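PDB 1VKY: S-adenosylmethionine:tRNA ribosyltransferase-isomerase from Thermotoga maritima, which probably transfers and isomerises the ribose moiety of S-adenosylmethionine onto the 7-aminomethyl group of preQ1-tRNA, giving epoxyqueuosine in tRNA queuosine biosynthesis. Local coordinates for residues I256-G260 and T261-R265; R56-I59 and E60-P64; Y236-P239 and K240-R244. All coordinates share one frame; numbering follows the deposited sequence.

Overall arrangement
All three contacts are local: one 3-10 turn and two strand-to-helix junctions. They are met one after another along the chain; none nests in or crosses another. Contact 2 (56-59 with 60-64) comes first. It is a 3-10 turn in the link from strand 49-54 to strand 67-75 of the mixed sheet. Contact 3 (236-239 with 240-244) follows, where strand 234-238 turns into helix 240-252. That helix leads to strand 256-259, and contact 1 (256-260 with 261-265) takes this strand into helix 261-270. The strands of contacts 1 and 3 share the mixed sheet, with the two centres about 14 Å apart. Contacts 1 and 2 touch through Val257 and Leu62, although their centres lie about 17 Å apart.

Contact 1 (I256-G260 and T261-R265); sequences IVAVG and TTTVR
Ala258 and Thr263 meet methyl to methyl where strand 256-259 turns into helix 261-270. Ala258 CB lies 3.7 Å from Thr263 CG2. Ala258 CB also touches Val264 CG2 at 3.8 Å, so one strand methyl packs against two successive helix residues. Thr263 directs its two branches to different partners. CG2 lies anti to the backbone N and faces Ala258. Thr263 OG1 lies beside that N (chi1 -63°) and donates to Val259 O at 3.0 Å. The hydroxyl approaches from above the carbonyl plane, 46° out of it. Val264 CG2 also rests 3.6 Å from Gly260 O. Gly260 O accepts the first-turn bond from Val264 N at 3.3 Å. Gly260 is the N-cap residue. With its positive phi (95°), a beta carbon would collide with the carbonyl oxygen of Val259, so glycine fits here for backbone reasons alone. At the start of the helix, Thr261 OG1 is hydrogen-bonded to an unidentified molecule, probably from the crystallisation liquor, and Thr262 N makes a weak bond to it. Thus methyl groups meet inside the bend, a hydroxyl and an amide tie down the last two carbonyls before the helix, and the unidentified molecule may mark a pocket.

Contact 2 (R56-I59 and E60-P64); sequences REII and EYLEP
Glu57 and Glu60 sit one turn apart on a 3-10 segment between strands 49-54 and 67-75, and backbone bonds set the frame. Glu60 N donates to Glu57 O at 3.1 Å. Tyr61 N donates to Ile58 O at 3.0 Å, and Leu62 N to Ile59 O at 3.2 Å. All three are i to i+3 bonds, as a 3-10 turn requires.

The acidic pair comes next. The two side chains run alongside each other, with Glu60 OE2 3.9 Å from Glu57 CG. Their carboxylate planes are turned 43° apart, and the OE2 atoms of Glu57 and Glu60 stay 4.8 Å from each other. Arg53 forms salt bridges to both carboxylates, which would offset their like charge. Glu57 OE1 also accepts a hydrogen bond from Ile54 N.

The Tyr61 ring lies back alongside the turn. Tyr61 CD1 comes to 3.5 Å from Glu57 O, because CG turns to the side of the backbone N (chi1 -64°). Ile58 O lies at the ring edge, near its plane. The hydroxyl is hydrogen-bonded to Glu51 OE1 and Arg53 NE. With an alanine in place of Tyr61, Glu51 and Arg53 would probably lose their shared hydroxyl partner, and the carbonyls of Glu57 and Ile58 the ring beside them.

Apolar contact within the turn is slight. Ile58 CG1 and Leu62 CD1 approach to 4.2 Å. Outward, Ile58 packs on Leu195, and Ile59 and Leu62 on Leu199, of helix 193-202.

The chemistry splits the turn in two. Its acids and tyrosine hydroxyl gather on Arg53, while its aliphatic residues join the neighbouring helix.

Contact 3 (Y236-P239 and K240-R244); sequences YQVP and KETVR
Pro239 packs against the first turn of helix 240-252, and it is the residue most buried by the contact. It holds the N-cap position. Pro239 O accepts a hydrogen bond from Val243 N at 3.0 Å. The bond is straight, with an angle of 167° at the hydrogen. The ring itself meets two helix side chains. Pro239 CG and CD both lie 3.6 Å from Thr242 OG1. Glu241 bends at chi2 (-89°) and folds back across the ring at about a right angle, bringing OE1 to 3.9 Å from Pro239 CB.

Val238, the last residue of the strand, supplies the apolar part. Val238 CG1 is anti to the backbone N (chi1 -171°) and reaches Thr242 CG2 at 3.7 Å and Val243 CG2 at 3.8 Å. Both helix side chains cross it at about a right angle.

Thr242 therefore works in two directions. Its methyl meets Val238, while its OG1 passes the proline ring and bonds Glu208 O on strand 205-213. Pro239 has no amide hydrogen to donate, but its carbonyl still accepts the first helical bond. The junction thus joins strand and helix by one backbone bond and aliphatic contacts, and a buried hydroxyl ties it to the neighbouring strand.

Contact 1 (I256-G260 and T261-R265)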
# COMPACT_ATOMS: atom_id res chain seq x y z
N ILE B 256 -12.57 3.70 27.02
CA ILE B 256 -12.09 4.44 25.86
C ILE B 256 -11.08 3.56 25.10
O ILE B 256 -10.00 3.20 25.60
CB ILE B 256 -11.48 5.77 26.27
CG1 ILE B 256 -12.52 6.65 26.95
CG2 ILE B 256 -10.85 6.51 25.07
CD1 ILE B 256 -11.89 7.74 27.76
N VAL B 257 -11.49 3.14 23.92
CA VAL B 257 -10.75 2.27 23.09
C VAL B 257 -10.19 3.10 21.95
O VAL B 257 -10.92 3.51 21.05
CB VAL B 257 -11.62 1.09 22.54
CG1 VAL B 257 -10.76 0.08 21.79
CG2 VAL B 257 -12.39 0.37 23.69
N ALA B 258 -8.88 3.31 21.95
CA ALA B 258 -8.25 4.06 20.86
C ALA B 258 -8.04 3.14 19.68
O ALA B 258 -7.60 2.01 19.84
CB ALA B 258 -6.94 4.66 21.30
N VAL B 259 -8.34 3.65 18.49
CA VAL B 259 -8.06 2.90 17.27
C VAL B 259 -6.89 3.57 16.57
O VAL B 259 -7.05 4.67 16.00
CB VAL B 259 -9.29 2.85 16.34
CG1 VAL B 259 -8.92 2.08 15.06
CG2 VAL B 259 -10.45 2.20 17.07
N GLY B 260 -5.72 2.94 16.70
CA GLY B 260 -4.47 3.45 16.10
C GLY B 260 -3.62 4.29 17.03
O GLY B 260 -4.13 4.94 17.92
N THR B 261 -2.31 4.24 16.83
CA THR B 261 -1.32 4.94 17.65
C THR B 261 -1.40 6.45 17.52
O THR B 261 -1.09 7.18 18.50
CB THR B 261 0.11 4.51 17.28
OG1 THR B 261 0.31 4.68 15.87
CG2 THR B 261 0.33 3.02 17.51
N THR B 262 -1.86 6.93 16.37
CA THR B 262 -2.11 8.40 16.25
C THR B 262 -3.17 8.85 17.25
O THR B 262 -2.99 9.84 17.96
CB THR B 262 -2.54 8.77 14.84
OG1 THR B 262 -1.47 8.46 13.95
CG2 THR B 262 -2.72 10.30 14.70
N THR B 263 -4.28 8.14 17.31
CA THR B 263 -5.30 8.44 18.32
C THR B 263 -4.71 8.44 19.74
O THR B 263 -5.01 9.34 20.54
CB THR B 263 -6.41 7.40 18.23
OG1 THR B 263 -7.06 7.48 16.95
CG2 THR B 263 -7.51 7.71 19.24
N VAL B 264 -3.90 7.43 20.06
CA VAL B 264 -3.26 7.37 21.40
C VAL B 264 -2.46 8.59 21.70
O VAL B 264 -2.59 9.14 22.77
CB VAL B 264 -2.35 6.15 21.52
CG1 VAL B 264 -1.56 6.17 22.84
CG2 VAL B 264 -3.16 4.88 21.42
N ARG B 265 -1.59 9.01 20.78
CA ARG B 265 -0.73 10.17 21.03
C ARG B 265 -1.55 11.41 21.20
O ARG B 265 -1.26 12.22 22.06
CB ARG B 265 0.31 10.36 19.90
CG ARG B 265 1.23 9.15 19.68
CD ARG B 265 2.38 9.35 18.56
NE ARG B 265 2.12 10.59 17.85
CZ ARG B 265 1.66 10.72 16.62
NH1 ARG B 265 1.45 9.66 15.85
NH2 ARG B 265 1.42 11.95 16.14

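Contact 2 (R56-I59 and E60-P64)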
# COMPACT_ATOMS: atom_id res chain seq x y z
N ARG B 56 -13.43 -9.42 12.83
CA ARG B 56 -14.88 -9.19 13.05
C ARG B 56 -15.34 -9.66 14.43
O ARG B 56 -16.36 -9.20 14.93
CB ARG B 56 -15.71 -9.86 11.97
CG ARG B 56 -15.54 -11.38 11.90
CD ARG B 56 -16.40 -12.07 10.83
NE ARG B 56 -16.24 -11.43 9.52
CZ ARG B 56 -15.56 -11.92 8.49
NH1 ARG B 56 -14.95 -13.11 8.54
NH2 ARG B 56 -15.50 -11.19 7.37
N GLU B 57 -14.56 -10.55 15.05
CA GLU B 57 -14.81 -11.03 16.44
C GLU B 57 -14.42 -10.03 17.56
O GLU B 57 -14.58 -10.31 18.76
CB GLU B 57 -14.08 -12.36 16.62
CG GLU B 57 -14.66 -13.45 15.74
CD GLU B 57 -13.77 -14.67 15.58
OE1 GLU B 57 -12.55 -14.62 15.79
OE2 GLU B 57 -14.31 -15.71 15.20
N ILE B 58 -13.96 -8.85 17.16
CA ILE B 58 -13.70 -7.76 18.11
C ILE B 58 -14.92 -7.42 18.91
O ILE B 58 -14.80 -7.07 20.07
CB ILE B 58 -13.13 -6.48 17.41
CG1 ILE B 58 -12.54 -5.50 18.44
CG2 ILE B 58 -14.19 -5.79 16.52
CD1 ILE B 58 -11.69 -4.46 17.82
N ILE B 59 -16.10 -7.57 18.32
CA ILE B 59 -17.34 -7.28 19.02
C ILE B 59 -17.53 -8.10 20.33
O ILE B 59 -18.16 -7.64 21.27
CB ILE B 59 -18.51 -7.53 18.06
CG1 ILE B 59 -19.83 -6.97 18.63
CG2 ILE B 59 -18.62 -9.00 17.69
CD1 ILE B 59 -20.88 -6.78 17.54
N GLU B 60 -16.97 -9.30 20.38
CA GLU B 60 -17.06 -10.17 21.57
C GLU B 60 -16.26 -9.64 22.79
O GLU B 60 -16.31 -10.23 23.87
CB GLU B 60 -16.53 -11.56 21.22
CG GLU B 60 -17.34 -12.20 20.10
CD GLU B 60 -16.79 -13.54 19.70
OE1 GLU B 60 -15.94 -14.06 20.44
OE2 GLU B 60 -17.20 -14.08 18.69
N TYR B 61 -15.49 -8.56 22.59
CA TYR B 61 -14.68 -7.94 23.62
C TYR B 61 -15.23 -6.59 24.04
O TYR B 61 -14.70 -5.98 24.94
CB TYR B 61 -13.23 -7.79 23.13
CG TYR B 61 -12.60 -9.12 22.87
CD1 TYR B 61 -12.62 -9.68 21.61
CD2 TYR B 61 -12.08 -9.88 23.93
CE1 TYR B 61 -12.07 -10.93 21.36
CE2 TYR B 61 -11.53 -11.14 23.70
CZ TYR B 61 -11.53 -11.66 22.40
OH TYR B 61 -10.99 -12.91 22.15
N LEU B 62 -16.28 -6.13 23.38
CA LEU B 62 -16.78 -4.79 23.59
C LEU B 62 -18.14 -4.90 24.20
O LEU B 62 -18.93 -5.76 23.86
CB LEU B 62 -16.83 -3.97 22.28
CG LEU B 62 -15.45 -3.76 21.60
CD1 LEU B 62 -15.56 -3.17 20.19
CD2 LEU B 62 -14.54 -2.94 22.47
N GLU B 63 -18.41 -3.99 25.11
CA GLU B 63 -19.67 -3.95 25.79
C GLU B 63 -20.43 -2.66 25.49
O GLU B 63 -19.86 -1.69 25.01
CB GLU B 63 -19.45 -4.13 27.28
CG GLU B 63 -18.50 -3.18 27.92
CD GLU B 63 -18.12 -3.64 29.31
OE1 GLU B 63 -17.27 -4.57 29.44
OE2 GLU B 63 -18.69 -3.06 30.25
N PRO B 64 -21.74 -2.66 25.73
CA PRO B 64 -22.55 -1.46 25.53
C PRO B 64 -21.95 -0.29 26.31
O PRO B 64 -21.50 -0.44 27.46
CB PRO B 64 -23.92 -1.88 26.10
CG PRO B 64 -23.96 -3.35 26.00
CD PRO B 64 -22.55 -3.80 26.19

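Contact 3 (Y236-P239 and K240-R244)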
# COMPACT_ATOMS: atom_id res chain seq x y z
N TYR B 236 -3.27 18.23 15.64
CA TYR B 236 -4.37 17.37 16.08
C TYR B 236 -5.54 18.25 16.41
O TYR B 236 -5.39 19.43 16.77
CB TYR B 236 -3.99 16.51 17.30
CG TYR B 236 -3.72 17.31 18.55
CD1 TYR B 236 -4.78 17.80 19.34
CD2 TYR B 236 -2.43 17.63 18.93
CE1 TYR B 236 -4.54 18.52 20.47
CE2 TYR B 236 -2.19 18.33 20.09
CZ TYR B 236 -3.24 18.77 20.85
OH TYR B 236 -2.98 19.53 21.96
N GLN B 237 -6.72 17.67 16.30
CA GLN B 237 -7.93 18.32 16.80
C GLN B 237 -8.78 17.30 17.53
O GLN B 237 -8.99 16.21 17.02
CB GLN B 237 -8.74 18.90 15.62
CG GLN B 237 -10.02 19.65 16.05
CD GLN B 237 -10.89 20.09 14.88
OE1 GLN B 237 -10.67 19.66 13.76
NE2 GLN B 237 -11.89 20.94 15.16
N VAL B 238 -9.26 17.66 18.71
CA VAL B 238 -10.23 16.91 19.48
C VAL B 238 -11.41 17.82 19.68
O VAL B 238 -11.41 18.72 20.51
CB VAL B 238 -9.69 16.46 20.87
CG1 VAL B 238 -10.68 15.48 21.53
CG2 VAL B 238 -8.35 15.78 20.72
N PRO B 239 -12.44 17.59 18.89
CA PRO B 239 -13.55 18.48 18.87
C PRO B 239 -14.47 18.31 20.07
O PRO B 239 -14.40 17.32 20.81
CB PRO B 239 -14.27 18.12 17.54
CG PRO B 239 -13.95 16.70 17.31
CD PRO B 239 -12.59 16.47 17.93
N LYS B 240 -15.35 19.28 20.24
CA LYS B 240 -16.22 19.37 21.40
C LYS B 240 -17.00 18.10 21.62
O LYS B 240 -17.14 17.67 22.73
CB LYS B 240 -17.21 20.53 21.26
CG LYS B 240 -16.60 21.93 21.38
CD LYS B 240 -17.65 23.03 21.49
CE LYS B 240 -17.13 24.29 22.24
NZ LYS B 240 -18.14 25.13 23.00
N GLU B 241 -17.54 17.50 20.56
CA GLU B 241 -18.38 16.31 20.69
C GLU B 241 -17.55 15.11 21.19
O GLU B 241 -17.99 14.30 22.01
CB GLU B 241 -19.11 15.98 19.36
CG GLU B 241 -18.24 15.98 18.13
CD GLU B 241 -18.08 17.32 17.36
OE1 GLU B 241 -18.11 18.46 17.94
OE2 GLU B 241 -17.84 17.20 16.12
N THR B 242 -16.30 15.05 20.77
CA THR B 242 -15.38 14.01 21.27
C THR B 242 -14.98 14.22 22.71
O THR B 242 -14.94 13.28 23.49
CB THR B 242 -14.14 13.97 20.40
OG1 THR B 242 -14.51 13.65 19.07
CG2 THR B 242 -13.18 12.79 20.82
N VAL B 243 -14.67 15.46 23.09
CA VAL B 243 -14.39 15.75 24.48
C VAL B 243 -15.56 15.34 25.37
O VAL B 243 -15.35 14.77 26.45
CB VAL B 243 -14.02 17.27 24.68
CG1 VAL B 243 -13.89 17.62 26.17
CG2 VAL B 243 -12.72 17.63 23.95
N ARG B 244 -16.79 15.65 24.96
CA ARG B 244 -17.97 15.27 25.74
C ARG B 244 -18.10 13.77 25.89
O ARG B 244 -18.36 13.26 26.96
CB ARG B 244 -19.24 15.80 25.07
CG ARG B 244 -20.46 15.60 25.96
CD ARG B 244 -21.82 15.42 25.23
NE ARG B 244 -21.83 15.94 23.87
CZ ARG B 244 -22.03 15.22 22.75
NH1 ARG B 244 -22.28 13.90 22.77
NH2 ARG B 244 -21.99 15.86 21.58